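Carbohydrate binding module (Ruminococcus flavefaciens, PDB 4V1K) probably binds plant cell-wall polysaccharides as a module of the cellulosomal family 9 glycoside hydrolase Cel9A. Local coordinates at residues 41-46 against 91-96; 59-64 against 77-82. All coordinates share one frame; numbering follows the deposited sequence.

How the contacts relate
From the N terminus, the chain first enters contact 1 with strand 41-49, then turns into strand 55-64, which supplies one side of contact 2. Twelve residues separate the two segments of contact 2, which closes the hairpin of strands 55-64 and 73-83. The chain then passes into strand 87-93 and returns to strand 41-49, closing contact 1 around the whole of contact 2, so the smaller loop nests inside the larger. Contact 1 belongs to the four-stranded sheet and contact 2 to the other sheet. Their centres lie about 10 Å apart, and the sheets meet where Phe61 packs against Trp92, Val44 and Val46.

Contact 1 of 2, residues 41-46 against 91-96; sequences ITEVQV and TWKVPS
Residues 41-46 and 91-96 form an antiparallel strand pair at one border of the four-stranded sheet, where strand 87-93 is the outermost strand of the chain and strand 41-49 lies between it and strand 121-131. Val44 and Trp92 are a hydrogen-bonded pair: Trp92 N reaches Val44 O at 2.8 Å, nearly straight at the hydrogen (173°), and Val44 N returns a bond to Trp92 O at 2.9 Å. Beyond the end of strand 87-93, Val94 N continues the pairing to Thr42 O at 2.9 Å, approaching from above the carbonyl plane. A water donates to both Thr42 O and Val94 O, bridging the two segments there.

The side chains of Val44 and Trp92 turn to the interior. Val44 CG2, anti to its carbonyl carbon, lies 4.0 Å from Trp92 CE3, while Val94 CG2 rests over one face of the indole near its rim. On the other face of the sheet Glu43 runs extended across Thr91, its OE2 3.4 Å from Thr91 CG2. The same carboxylate makes a long, weak ion pair with Lys130 on strand 121-131. An alanine in place of Glu43 would probably strip Thr91 CG2 of the CG and carboxylate contacts and leave Lys130 without this weak acidic partner. Gln45 lies beside Thr91, both pointing the same way.

Thr42 and Glu43 both face Lys130, a classic beta bulge on the strand's other flank. Polar residues on one face and Val44 and Trp92 on the other, packed on Phe61 of strand 55-64, are characteristic of a two-sheet beta-sandwich, the fold common among carbohydrate-binding modules.

Contact 2 of 2, residues 59-64 against 77-82; sequences GQFGTS and DEITQS
Gly59 and Ile79 exchange two backbone hydrogen bonds, the strongest polar links between residues 59-64 and 77-82. Ile79 N meets Gly59 O at 2.8 Å with an angle of 171° at the hydrogen, and Gly59 N meets Ile79 O at 3.0 Å. Together they make one antiparallel hydrogen-bonded pair within the hairpin of strands 55-64 and 73-83. Glu78 CA adds a CA-H...O contact to Gly59 O at 3.5 Å, so this carbonyl receives a second, weaker donor.

Next to this pair the direct bonding is interrupted, and a water bridges the break: it accepts from Phe61 N at 2.9 Å and donates to Asp77 O at 2.8 Å. The strands pair again at Phe61 and Gly76. Gln60 lies beside the same break. Its CG, anti to the carbonyl carbon (chi1 -86°), comes within 3.5 Å of Glu78 CA, and its amide is held at both ends, NE2 bonding to Gly76 O and OE1 accepting from Trp115 NE1. Those two bonds fix which way the amide is turned.

Farther out, the packing is carried by Ile79 and Phe61. The Ile79 CD1 methyl approaches the ring at its edge, near the ring plane, 3.8 Å from Phe61 CE1. Trp92 and Phe112 also meet this phenyl ring, which is buried between the sheets. The Glu78 side chain lies about 6 Å from a bound 2-hydroxybutane-1,4-diol.

Between residues 59-64 and 77-82, direct backbone bonding is limited to Gly59 and Ile79; polar backbone atoms at the interruption are instead satisfied by water and by Gln60 NE2, while Ile79 and Phe61 tie the hairpin to the buried interior.

Contact 1 of 2, residues 41-46 against 91-96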
# COMPACT_ATOMS: atom_id res chain seq x y z
N ILE A 41 -1.21 -5.59 11.90
CA ILE A 41 -0.58 -4.52 11.11
C ILE A 41 -1.14 -3.17 11.60
O ILE A 41 -2.36 -2.95 11.58
CB ILE A 41 -0.82 -4.72 9.61
CG1 ILE A 41 -0.21 -6.05 9.12
CG2 ILE A 41 -0.26 -3.53 8.81
CD1 ILE A 41 -0.73 -6.49 7.77
N THR A 42 -0.24 -2.27 11.99
CA THR A 42 -0.60 -0.94 12.46
C THR A 42 -0.35 0.16 11.42
O THR A 42 -1.01 1.21 11.45
CB THR A 42 0.17 -0.57 13.74
OG1 THR A 42 1.57 -0.82 13.56
CG2 THR A 42 -0.34 -1.40 14.90
N GLU A 43 0.60 -0.07 10.54
CA GLU A 43 0.93 0.94 9.53
C GLU A 43 1.47 0.24 8.28
O GLU A 43 2.18 -0.79 8.38
CB GLU A 43 1.97 1.91 10.15
CG GLU A 43 2.28 3.18 9.42
CD GLU A 43 3.18 4.10 10.29
OE1 GLU A 43 2.85 4.40 11.46
OE2 GLU A 43 4.23 4.50 9.82
N VAL A 44 1.19 0.84 7.12
CA VAL A 44 1.80 0.46 5.84
C VAL A 44 2.53 1.66 5.26
O VAL A 44 1.97 2.75 5.22
CB VAL A 44 0.75 -0.03 4.84
CG1 VAL A 44 1.39 -0.51 3.55
CG2 VAL A 44 -0.08 -1.15 5.43
N GLN A 45 3.77 1.47 4.84
CA GLN A 45 4.56 2.52 4.20
C GLN A 45 5.00 2.07 2.81
O GLN A 45 5.47 0.93 2.63
CB GLN A 45 5.79 2.87 5.02
CG GLN A 45 5.44 3.48 6.36
CD GLN A 45 6.64 4.02 7.11
OE1 GLN A 45 7.74 3.48 7.01
NE2 GLN A 45 6.44 5.10 7.89
N VAL A 46 4.82 2.95 1.83
CA VAL A 46 5.24 2.72 0.45
C VAL A 46 6.32 3.77 0.14
O VAL A 46 6.06 4.98 0.13
CB VAL A 46 4.07 2.78 -0.52
CG1 VAL A 46 4.57 2.56 -1.95
CG2 VAL A 46 3.01 1.73 -0.13
N THR A 91 2.43 6.96 3.78
CA THR A 91 2.10 6.23 5.00
C THR A 91 0.57 6.11 5.18
O THR A 91 -0.15 7.14 5.12
CB THR A 91 2.71 6.93 6.22
OG1 THR A 91 4.12 7.02 6.06
CG2 THR A 91 2.38 6.17 7.50
N TRP A 92 0.12 4.87 5.43
CA TRP A 92 -1.25 4.59 5.91
C TRP A 92 -1.25 4.06 7.33
O TRP A 92 -0.71 3.00 7.60
CB TRP A 92 -1.91 3.58 4.98
CG TRP A 92 -3.33 3.23 5.33
CD1 TRP A 92 -4.28 4.07 5.82
CD2 TRP A 92 -3.96 1.94 5.22
NE1 TRP A 92 -5.46 3.41 6.01
CE2 TRP A 92 -5.30 2.10 5.66
CE3 TRP A 92 -3.53 0.68 4.79
CZ2 TRP A 92 -6.22 1.05 5.68
CZ3 TRP A 92 -4.46 -0.39 4.80
CH2 TRP A 92 -5.79 -0.18 5.25
N LYS A 93 -1.86 4.81 8.25
CA LYS A 93 -2.08 4.36 9.62
C LYS A 93 -3.37 3.55 9.62
O LYS A 93 -4.46 4.07 9.33
CB LYS A 93 -2.15 5.56 10.60
CG LYS A 93 -0.86 6.41 10.54
CD LYS A 93 -0.73 7.46 11.61
CE LYS A 93 0.69 8.03 11.57
NZ LYS A 93 0.91 9.08 12.59
N VAL A 94 -3.23 2.24 9.85
CA VAL A 94 -4.34 1.32 9.68
C VAL A 94 -5.31 1.43 10.87
O VAL A 94 -4.90 1.27 12.01
CB VAL A 94 -3.84 -0.13 9.55
CG1 VAL A 94 -4.99 -1.06 9.28
CG2 VAL A 94 -2.81 -0.24 8.40
N PRO A 95 -6.61 1.70 10.60
CA PRO A 95 -7.55 1.73 11.72
C PRO A 95 -7.69 0.38 12.42
O PRO A 95 -7.62 -0.67 11.78
CB PRO A 95 -8.89 2.11 11.05
CG PRO A 95 -8.61 2.52 9.69
CD PRO A 95 -7.27 1.97 9.31
N SER A 96 -7.94 0.42 13.74
CA SER A 96 -8.09 -0.80 14.54
C SER A 96 -9.14 -1.75 13.98
O SER A 96 -8.92 -2.96 13.98
CB SER A 96 -8.42 -0.46 16.00
OG SER A 96 -7.32 0.24 16.56
O HOH W 1 -2.42 2.44 13.53

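Contact 2 of 2, residues 59-64 against 77-82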
# COMPACT_ATOMS: atom_id res chain seq x y z
N GLY A 59 -4.41 9.21 -3.17
CA GLY A 59 -4.83 7.81 -3.32
C GLY A 59 -5.37 7.23 -2.03
O GLY A 59 -5.67 7.94 -1.11
N GLN A 60 -5.53 5.91 -2.02
CA GLN A 60 -6.13 5.18 -0.91
C GLN A 60 -5.56 3.78 -0.92
O GLN A 60 -5.18 3.27 -1.98
CB GLN A 60 -7.65 5.01 -1.10
CG GLN A 60 -8.49 6.11 -0.62
CD GLN A 60 -9.94 5.93 -0.92
OE1 GLN A 60 -10.37 6.23 -2.01
NE2 GLN A 60 -10.72 5.50 0.07
N PHE A 61 -5.54 3.17 0.26
CA PHE A 61 -5.17 1.75 0.40
C PHE A 61 -6.41 0.88 0.58
O PHE A 61 -7.41 1.29 1.18
CB PHE A 61 -4.23 1.52 1.59
CG PHE A 61 -2.84 2.09 1.41
CD1 PHE A 61 -2.62 3.46 1.41
CD2 PHE A 61 -1.76 1.27 1.25
CE1 PHE A 61 -1.35 3.98 1.26
CE2 PHE A 61 -0.48 1.77 1.12
CZ PHE A 61 -0.26 3.15 1.12
N GLY A 62 -6.31 -0.35 0.07
CA GLY A 62 -7.29 -1.38 0.35
C GLY A 62 -6.63 -2.69 0.77
O GLY A 62 -5.45 -2.91 0.50
N THR A 63 -7.41 -3.56 1.39
CA THR A 63 -6.90 -4.85 1.83
C THR A 63 -7.96 -5.94 1.79
O THR A 63 -9.15 -5.71 2.07
CB THR A 63 -6.29 -4.76 3.26
OG1 THR A 63 -5.77 -6.03 3.69
CG2 THR A 63 -7.34 -4.28 4.27
N SER A 64 -7.50 -7.16 1.49
CA SER A 64 -8.30 -8.34 1.78
C SER A 64 -8.62 -8.41 3.29
O SER A 64 -7.77 -8.09 4.11
CB SER A 64 -7.54 -9.63 1.39
OG SER A 64 -7.24 -9.63 -0.01
N ASP A 77 -9.01 5.72 4.49
CA ASP A 77 -9.39 7.07 4.04
C ASP A 77 -8.48 7.55 2.89
O ASP A 77 -7.35 7.06 2.73
CB ASP A 77 -9.26 8.06 5.20
CG ASP A 77 -10.31 7.89 6.28
OD1 ASP A 77 -11.38 7.28 6.04
OD2 ASP A 77 -10.05 8.41 7.39
N GLU A 78 -8.96 8.51 2.11
CA GLU A 78 -8.11 9.16 1.11
C GLU A 78 -6.92 9.87 1.76
O GLU A 78 -7.03 10.53 2.82
CB GLU A 78 -8.90 10.16 0.27
CG GLU A 78 -8.17 10.57 -1.02
CD GLU A 78 -9.00 11.50 -1.91
OE1 GLU A 78 -9.11 12.72 -1.59
OE2 GLU A 78 -9.50 11.02 -2.95
N ILE A 79 -5.77 9.73 1.10
CA ILE A 79 -4.50 10.34 1.51
C ILE A 79 -4.03 11.33 0.44
O ILE A 79 -4.06 10.98 -0.77
CB ILE A 79 -3.41 9.25 1.67
CG1 ILE A 79 -3.78 8.30 2.83
CG2 ILE A 79 -2.02 9.84 1.91
CD1 ILE A 79 -2.98 7.01 2.87
N THR A 80 -3.63 12.54 0.86
CA THR A 80 -2.91 13.47 -0.00
C THR A 80 -1.54 13.70 0.66
O THR A 80 -1.49 14.03 1.84
CB THR A 80 -3.66 14.81 -0.18
OG1 THR A 80 -4.96 14.56 -0.77
CG2 THR A 80 -2.90 15.79 -1.05
N GLN A 81 -0.46 13.52 -0.10
CA GLN A 81 0.92 13.66 0.39
C GLN A 81 1.72 14.40 -0.68
O GLN A 81 1.65 14.05 -1.85
CB GLN A 81 1.53 12.27 0.56
CG GLN A 81 3.03 12.22 0.75
CD GLN A 81 3.39 12.24 2.20
OE1 GLN A 81 2.66 11.70 3.02
NE2 GLN A 81 4.50 12.86 2.53
N SER A 82 2.48 15.41 -0.29
CA SER A 82 3.37 16.10 -1.22
C SER A 82 4.80 15.69 -0.89
O SER A 82 5.21 15.75 0.27
CB SER A 82 3.22 17.61 -1.11
OG SER A 82 3.96 18.27 -2.13
O HOH W 2 -6.02 4.64 2.76